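Local coordinates for probable endonuclease 4 (Thermotoga maritima, PDB 4HNO), which probably cleaves phosphodiester bonds at apurinic or apyrimidinic sites in DNA, as a metal-dependent repair endonuclease of the endonuclease IV family, at residues 184-188 / 189-193. Numbering follows the deposited sequence.
Sequences HGFDS and GYDIT. With MN (manganese (II) ion), chain C; EDO (1,2-ethanediol), chain J.
Gly-185 and Tyr-190 meet through the backbone: Tyr-190 N donates to Gly-185 O at 2.9 Å. Gly-189 N donates to Phe-186 O at 3.1 Å. These two bonds form a Schellman motif that ends helix 182-187. Gly-189 is its C-prime residue, with positive phi (98°), where a CB would jam against the preceding carbonyl. Ser-188 N also donates to Gly-185 O, from the face of the carbonyl plane opposite Tyr-190 N. Ser-188 OG donates a hydrogen bond to His-184 O at 2.9 Å.

The helix follows strand 176-181 of the TIM barrel and carries part of the metal centre. His-184 NE2 binds manganese at 2.1 Å, and Asp-231 and His-233 bind the same ion. Zinc is also found at this site. Asp-187 takes hydrogen bonds from Ser-150 and from the backbone of Lys-230 and Asp-231.

Two rings pack against the turn and the loop after it. The Phe-186 side chain leaves anti to its backbone N (chi1 -161°), which carries CE1 to 3.7 Å from Thr-193 CG2. Asp-191 OD1 sits at the edge of the same ring. The Tyr-190 ring has Gly-185 O in plane at its edge, while its hydroxyl bonds to Glu-204 on helix 195-208.

Asp-191 OD1 closes an Asx turn with Thr-193 N. Its syn lone pair takes Thr-193 OG1 at 2.6 Å. A 1,2-ethanediol, probably from the crystallisation liquor, bridges Asp-191 OD2 and Thr-193 OG1.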
ATOM      1  N   HIS A 184      -6.197   0.961   8.491  1.00  7.85           N
ATOM      2  CA  HIS A 184      -5.142   0.922   9.484  1.00  7.64           C
ATOM      3  C   HIS A 184      -5.062   2.249  10.240  1.00  7.77           C
ATOM      4  O   HIS A 184      -4.878   2.285  11.463  1.00  8.33           O
ATOM      5  CB  HIS A 184      -3.801   0.606   8.855  1.00  7.98           C
ATOM      6  CG  HIS A 184      -3.770  -0.723   8.161  1.00  7.86           C
ATOM      7  ND1 HIS A 184      -2.763  -1.079   7.294  1.00  8.23           N
ATOM      8  CD2 HIS A 184      -4.630  -1.772   8.158  1.00  8.80           C
ATOM      9  CE1 HIS A 184      -2.996  -2.293   6.813  1.00  8.26           C
ATOM     10  NE2 HIS A 184      -4.130  -2.737   7.311  1.00  8.86           N
ATOM     11  N   GLY A 185      -5.198   3.348   9.499  1.00  7.82           N
ATOM     12  CA  GLY A 185      -5.145   4.653  10.115  1.00  8.33           C
ATOM     13  C   GLY A 185      -6.322   4.885  11.058  1.00  8.02           C
ATOM     14  O   GLY A 185      -6.159   5.401  12.165  1.00  8.42           O
ATOM     15  N   PHE A 186      -7.520   4.530  10.612  1.00  8.44           N
ATOM     16  CA  PHE A 186      -8.718   4.697  11.445  1.00  8.47           C
ATOM     17  C   PHE A 186      -8.591   3.888  12.739  1.00  8.15           C
ATOM     18  O   PHE A 186      -8.910   4.373  13.832  1.00  8.37           O
ATOM     19  CB  PHE A 186      -9.943   4.270  10.649  1.00  9.00           C
ATOM     20  CG  PHE A 186     -11.253   4.787  11.171  1.00  8.62           C
ATOM     21  CD1 PHE A 186     -11.544   6.142  11.174  1.00 10.14           C
ATOM     22  CD2 PHE A 186     -12.221   3.908  11.621  1.00 10.24           C
ATOM     23  CE1 PHE A 186     -12.775   6.595  11.579  1.00 12.30           C
ATOM     24  CE2 PHE A 186     -13.450   4.378  12.028  1.00 12.78           C
ATOM     25  CZ  PHE A 186     -13.711   5.718  12.009  1.00 13.46           C
ATOM     26  N   ASP A 187      -8.076   2.668  12.614  1.00  8.22           N
ATOM     27  CA  ASP A 187      -7.783   1.828  13.769  1.00  8.32           C
ATOM     28  C   ASP A 187      -6.887   2.516  14.773  1.00  8.23           C
ATOM     29  O   ASP A 187      -6.975   2.239  15.972  1.00  8.93           O
ATOM     30  CB  ASP A 187      -6.992   0.582  13.325  1.00  8.66           C
ATOM     31  CG  ASP A 187      -7.809  -0.622  12.942  1.00  9.10           C
ATOM     32  OD1 ASP A 187      -8.981  -0.775  13.345  1.00  9.87           O
ATOM     33  OD2 ASP A 187      -7.193  -1.487  12.260  1.00 10.81           O
ATOM     34  N   SER A 188      -6.017   3.397  14.280  1.00  8.31           N
ATOM     35  CA  SER A 188      -4.967   4.029  15.042  1.00  8.50           C
ATOM     36  C   SER A 188      -5.286   5.478  15.419  1.00  9.22           C
ATOM     37  O   SER A 188      -4.420   6.189  15.907  1.00 10.70           O
ATOM     38  CB  SER A 188      -3.663   3.998  14.251  1.00  8.90           C
ATOM     39  OG  SER A 188      -3.333   2.672  13.870  1.00  8.86           O
ATOM     40  N   GLY A 189      -6.526   5.907  15.187  1.00  8.97           N
ATOM     41  CA  GLY A 189      -6.956   7.218  15.618  1.00  9.48           C
ATOM     42  C   GLY A 189      -6.927   8.313  14.578  1.00  9.47           C
ATOM     43  O   GLY A 189      -7.212   9.463  14.909  1.00 10.91           O
ATOM     44  N   TYR A 190      -6.588   7.996  13.325  1.00  8.96           N
ATOM     45  CA  TYR A 190      -6.617   8.980  12.259  1.00  9.15           C
ATOM     46  C   TYR A 190      -8.040   9.083  11.744  1.00  9.45           C
ATOM     47  O   TYR A 190      -8.508   8.236  10.967  1.00  9.98           O
ATOM     48  CB  TYR A 190      -5.643   8.629  11.140  1.00  9.30           C
ATOM     49  CG  TYR A 190      -4.191   8.756  11.533  1.00  9.39           C
ATOM     50  CD1 TYR A 190      -3.434   7.647  11.886  1.00  9.53           C
ATOM     51  CD2 TYR A 190      -3.567   9.984  11.535  1.00 10.37           C
ATOM     52  CE1 TYR A 190      -2.090   7.776  12.219  1.00 10.15           C
ATOM     53  CE2 TYR A 190      -2.239  10.123  11.859  1.00 10.57           C
ATOM     54  CZ  TYR A 190      -1.498   9.015  12.198  1.00 10.14           C
ATOM     55  OH  TYR A 190      -0.169   9.135  12.538  1.00 11.01           O
ATOM     56  N   ASP A 191      -8.740  10.106  12.226  1.00 10.41           N
ATOM     57  CA  ASP A 191     -10.174  10.232  11.999  1.00 10.97           C
ATOM     58  C   ASP A 191     -10.452  11.023  10.737  1.00 11.33           C
ATOM     59  O   ASP A 191     -10.651  12.234  10.761  1.00 12.68           O
ATOM     60  CB  ASP A 191     -10.836  10.892  13.195  1.00 11.65           C
ATOM     61  CG  ASP A 191     -12.336  10.929  13.086  1.00 12.19           C
ATOM     62  OD1 ASP A 191     -12.854  10.374  12.093  1.00 12.80           O
ATOM     63  OD2 ASP A 191     -12.980  11.508  13.987  1.00 14.96           O
ATOM     64  N   ILE A 192     -10.493  10.319   9.616  1.00 11.33           N
ATOM     65  CA  ILE A 192     -10.751  10.935   8.323  1.00 11.90           C
ATOM     66  C   ILE A 192     -12.238  11.213   8.080  1.00 12.51           C
ATOM     67  O   ILE A 192     -12.611  11.657   6.995  1.00 13.54           O
ATOM     68  CB  ILE A 192     -10.177  10.091   7.148  1.00 12.16           C
ATOM     69  CG1 ILE A 192     -10.803   8.685   7.087  1.00 12.04           C
ATOM     70  CG2 ILE A 192      -8.661  10.049   7.221  1.00 11.80           C
ATOM     71  CD1 ILE A 192     -10.492   7.961   5.796  1.00 12.62           C
ATOM     72  N   THR A 193     -13.080  10.956   9.080  1.00 13.21           N
ATOM     73  CA  THR A 193     -14.515  11.194   8.935  1.00 14.25           C
ATOM     74  C   THR A 193     -14.892  12.632   9.227  1.00 14.77           C
ATOM     75  O   THR A 193     -16.043  13.022   9.001  1.00 16.23           O
ATOM     76  CB  THR A 193     -15.391  10.276   9.833  1.00 13.77           C
ATOM     77  OG1 THR A 193     -15.324  10.679  11.212  1.00 15.20           O
ATOM     78  CG2 THR A 193     -15.009   8.827   9.664  1.00 14.80           C
TER
HETATM   79 MN    MN C 302      -5.090  -4.536   6.958  0.60  9.03          MN
HETATM   80  C1  EDO J 309     -15.406   8.867  14.237  0.87 18.38           C
HETATM   81  O1  EDO J 309     -16.413   8.852  13.215  0.87 18.25           O
HETATM   82  C2  EDO J 309     -15.674  10.002  15.222  0.87 18.54           C
HETATM   83  O2  EDO J 309     -15.573  11.280  14.566  0.87 17.54           O